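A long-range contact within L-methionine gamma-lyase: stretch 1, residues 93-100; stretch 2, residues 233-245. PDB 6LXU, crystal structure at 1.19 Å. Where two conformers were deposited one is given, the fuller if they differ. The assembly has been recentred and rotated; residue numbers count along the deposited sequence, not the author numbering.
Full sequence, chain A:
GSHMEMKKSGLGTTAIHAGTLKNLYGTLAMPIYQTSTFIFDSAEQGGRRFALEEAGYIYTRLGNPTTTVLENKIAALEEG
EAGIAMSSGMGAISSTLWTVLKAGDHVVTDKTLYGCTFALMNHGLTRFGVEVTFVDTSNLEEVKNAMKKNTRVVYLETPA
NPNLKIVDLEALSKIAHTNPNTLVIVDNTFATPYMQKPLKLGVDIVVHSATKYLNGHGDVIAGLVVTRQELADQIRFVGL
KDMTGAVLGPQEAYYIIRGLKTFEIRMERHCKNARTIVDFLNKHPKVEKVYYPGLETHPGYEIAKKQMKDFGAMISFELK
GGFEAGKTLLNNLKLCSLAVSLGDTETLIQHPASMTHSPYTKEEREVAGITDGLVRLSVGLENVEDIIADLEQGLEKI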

# COMPACT_ATOMS: atom_id res chain seq x y z
N ILE A 93 -13.25 -3.01 -21.18
CA ILE A 93 -14.30 -3.21 -22.20
C ILE A 93 -14.74 -1.88 -22.81
O ILE A 93 -14.74 -1.73 -24.06
CB ILE A 93 -15.48 -3.98 -21.58
CG1 ILE A 93 -15.06 -5.43 -21.28
CG2 ILE A 93 -16.72 -3.97 -22.48
CD1 ILE A 93 -15.94 -6.11 -20.25
N SER A 94 -15.10 -0.92 -21.97
CA SER A 94 -15.57 0.38 -22.46
C SER A 94 -14.48 1.14 -23.19
O SER A 94 -14.73 1.72 -24.25
CB SER A 94 -16.19 1.22 -21.34
OG SER A 94 -15.25 1.54 -20.33
N SER A 95 -13.25 1.16 -22.67
CA SER A 95 -12.18 1.87 -23.35
C SER A 95 -11.99 1.33 -24.76
O SER A 95 -11.77 2.09 -25.70
CB SER A 95 -10.86 1.75 -22.62
OG SER A 95 -10.88 2.38 -21.33
N THR A 96 -12.05 0.01 -24.89
CA THR A 96 -11.93 -0.63 -26.19
C THR A 96 -13.08 -0.23 -27.12
O THR A 96 -12.84 0.21 -28.26
CB THR A 96 -11.88 -2.17 -26.02
OG1 THR A 96 -10.71 -2.51 -25.27
CG2 THR A 96 -11.81 -2.86 -27.37
N LEU A 97 -14.30 -0.34 -26.65
CA LEU A 97 -15.46 -0.05 -27.49
C LEU A 97 -15.55 1.41 -27.91
O LEU A 97 -15.84 1.71 -29.08
CB LEU A 97 -16.74 -0.52 -26.81
CG LEU A 97 -16.86 -2.05 -26.66
CD1 LEU A 97 -18.04 -2.41 -25.79
CD2 LEU A 97 -16.96 -2.76 -28.00
N TRP A 98 -15.26 2.33 -26.99
CA TRP A 98 -15.29 3.75 -27.35
C TRP A 98 -14.21 4.11 -28.37
O TRP A 98 -14.36 5.10 -29.11
CB TRP A 98 -15.13 4.67 -26.13
CG TRP A 98 -16.26 4.64 -25.14
CD1 TRP A 98 -16.12 4.48 -23.80
CD2 TRP A 98 -17.67 4.80 -25.39
NE1 TRP A 98 -17.34 4.54 -23.19
CE2 TRP A 98 -18.32 4.71 -24.14
CE3 TRP A 98 -18.45 4.98 -26.55
CZ2 TRP A 98 -19.72 4.79 -24.00
CZ3 TRP A 98 -19.87 5.05 -26.41
CH2 TRP A 98 -20.48 4.96 -25.15
N THR A 99 -13.10 3.38 -28.36
CA THR A 99 -12.03 3.61 -29.32
C THR A 99 -12.43 3.18 -30.74
O THR A 99 -12.21 3.93 -31.70
CB THR A 99 -10.75 2.86 -28.89
OG1 THR A 99 -10.34 3.38 -27.62
CG2 THR A 99 -9.62 3.07 -29.90
N VAL A 100 -12.99 1.99 -30.86
CA VAL A 100 -13.16 1.38 -32.19
C VAL A 100 -14.51 1.64 -32.83
O VAL A 100 -14.66 1.40 -34.05
CB VAL A 100 -12.86 -0.15 -32.17
CG1 VAL A 100 -11.46 -0.41 -31.64
CG2 VAL A 100 -13.90 -0.95 -31.42
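Stretch 2 (233-245) DQIRFVGLKDMTG

Residues 93-100 are helical and continue a helix that begins earlier in the chain. Stretch 2 is helical from 233 to 244, with a wider pi-type turn over 235-244. There several backbone bonds reach five residues back, as from Leu240 N to Ile235 O (2.8 Å) and from Thr244 N to Gly239 O (2.9 Å). Gly245 leaves the helix with positive phi, a conformation that favours glycine.

The two helices cross steeply. Their N-to-C directions differ by 106°, and the axes approach to 7.9 Å. The backbones come nearest at Ser95 and Gly239, whose CA atoms are 4.3 Å apart. Gly239 has no side chain, and this permits the approach: an ideal CB would lie 2.2 Å from Ser95 O and 2.3 Å from Thr99 OG1. In its absence, Gly239 CA makes a CA-H...O contact with Ser95 O at 3.6 Å.

Ser95 and Thr99, one helical turn apart, both point toward stretch 2 and act as knobs. The Ser95 side chain sits among Ile235, Gly239, Leu240 and Thr244. Ser95 OG and Thr244 OG1 are hydrogen-bonded at 2.8 Å. The Thr99 side chain sits among Gln234, Ile235, Val238 and Gly239. Thr99 OG1 donates to Ser95 O within its own helix (2.7 Å) and lies 3.1 Å from Gly239 N. Thr99 CG2 packs on Gln234 CB at 3.7 Å.

Further van der Waals contacts extend the packing. Ile235 CD1 reaches Thr96 OG1 at 3.8 Å, although the CA-to-CB bond of Thr96 points away. Met243 CE makes an apolar contact with Trp98 CB at 3.9 Å. Thr244 CG2 meets the edge of the Trp98 ring, 3.8 Å from Trp98 CD1, and also approaches Ser94 OG at 3.5 Å. Together the two stretches bury 489 Å².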

# COMPACT_ATOMS: atom_id res chain seq x y z
N ASP A 233 -2.34 0.97 -29.19
CA ASP A 233 -1.97 2.38 -29.05
C ASP A 233 -3.19 3.28 -29.15
O ASP A 233 -3.28 4.30 -28.44
CB ASP A 233 -0.93 2.79 -30.10
CG ASP A 233 0.43 2.13 -29.89
OD1 ASP A 233 0.67 1.54 -28.82
OD2 ASP A 233 1.27 2.21 -30.82
N GLN A 234 -4.14 2.94 -30.01
CA GLN A 234 -5.40 3.70 -30.09
C GLN A 234 -6.24 3.54 -28.83
O GLN A 234 -6.79 4.52 -28.31
CB GLN A 234 -6.22 3.28 -31.31
CG GLN A 234 -5.54 3.57 -32.65
CD GLN A 234 -5.23 5.03 -32.83
OE1 GLN A 234 -6.09 5.89 -32.59
NE2 GLN A 234 -4.00 5.34 -33.23
N ILE A 235 -6.36 2.32 -28.32
CA ILE A 235 -7.13 2.10 -27.08
C ILE A 235 -6.49 2.87 -25.92
O ILE A 235 -7.21 3.51 -25.12
CB ILE A 235 -7.28 0.60 -26.79
CG1 ILE A 235 -8.09 -0.08 -27.90
CG2 ILE A 235 -7.96 0.39 -25.43
CD1 ILE A 235 -8.02 -1.58 -27.86
N ARG A 236 -5.17 2.88 -25.83
CA ARG A 236 -4.46 3.63 -24.80
C ARG A 236 -4.64 5.13 -24.93
O ARG A 236 -4.98 5.82 -23.96
CB ARG A 236 -2.97 3.31 -24.82
CG ARG A 236 -2.14 4.05 -23.78
CD ARG A 236 -0.65 3.83 -23.99
NE ARG A 236 -0.30 2.44 -23.80
CZ ARG A 236 -0.07 1.84 -22.63
NH1 ARG A 236 -0.10 2.54 -21.49
NH2 ARG A 236 0.21 0.55 -22.62
N PHE A 237 -4.35 5.66 -26.12
CA PHE A 237 -4.27 7.10 -26.30
C PHE A 237 -5.58 7.78 -26.67
O PHE A 237 -5.62 9.01 -26.72
CB PHE A 237 -3.17 7.45 -27.32
CG PHE A 237 -1.77 7.09 -26.84
CD1 PHE A 237 -1.28 7.52 -25.61
CD2 PHE A 237 -0.94 6.31 -27.63
CE1 PHE A 237 0.01 7.20 -25.19
CE2 PHE A 237 0.35 6.00 -27.22
CZ PHE A 237 0.82 6.44 -26.00
N VAL A 238 -6.64 7.01 -26.91
CA VAL A 238 -7.97 7.55 -27.14
C VAL A 238 -8.92 7.09 -26.04
O VAL A 238 -9.36 7.90 -25.20
CB VAL A 238 -8.50 7.20 -28.55
CG1 VAL A 238 -9.90 7.76 -28.75
CG2 VAL A 238 -7.55 7.72 -29.63
N GLY A 239 -9.21 5.79 -26.02
CA GLY A 239 -10.18 5.24 -25.08
C GLY A 239 -9.83 5.50 -23.63
O GLY A 239 -10.61 6.11 -22.89
N LEU A 240 -8.65 5.06 -23.23
CA LEU A 240 -8.21 5.24 -21.84
C LEU A 240 -7.88 6.69 -21.53
O LEU A 240 -8.35 7.25 -20.53
CB LEU A 240 -7.00 4.34 -21.56
CG LEU A 240 -6.28 4.53 -20.22
CD1 LEU A 240 -7.19 4.30 -19.02
CD2 LEU A 240 -5.09 3.59 -20.15
N LYS A 241 -7.11 7.34 -22.40
CA LYS A 241 -6.61 8.68 -22.10
C LYS A 241 -7.74 9.69 -21.90
O LYS A 241 -7.69 10.51 -20.97
CB LYS A 241 -5.68 9.19 -23.22
CG LYS A 241 -4.97 10.48 -22.87
CD LYS A 241 -4.00 10.93 -23.95
CE LYS A 241 -4.67 11.65 -25.11
NZ LYS A 241 -4.92 13.08 -24.78
N ASP A 242 -8.74 9.63 -22.78
CA ASP A 242 -9.76 10.67 -22.88
C ASP A 242 -11.18 10.19 -22.63
O ASP A 242 -11.98 10.98 -22.11
CB ASP A 242 -9.74 11.32 -24.28
CG ASP A 242 -8.42 11.99 -24.64
OD1 ASP A 242 -7.69 12.41 -23.75
OD2 ASP A 242 -8.17 12.13 -25.86
N MET A 243 -11.53 8.97 -23.02
CA MET A 243 -12.94 8.62 -23.03
C MET A 243 -13.43 7.83 -21.83
O MET A 243 -14.63 7.81 -21.57
CB MET A 243 -13.27 7.93 -24.33
CG MET A 243 -12.82 8.75 -25.52
SD MET A 243 -13.32 8.10 -27.11
CE MET A 243 -15.09 8.40 -27.10
N THR A 244 -12.51 7.22 -21.06
CA THR A 244 -12.87 6.60 -19.80
C THR A 244 -12.02 7.08 -18.64
O THR A 244 -12.50 7.10 -17.51
CB THR A 244 -12.77 5.08 -19.85
OG1 THR A 244 -11.39 4.71 -19.92
CG2 THR A 244 -13.54 4.49 -21.03
N GLY A 245 -10.75 7.40 -18.87
CA GLY A 245 -9.88 7.71 -17.75
C GLY A 245 -9.80 6.61 -16.70
O GLY A 245 -9.56 6.90 -15.53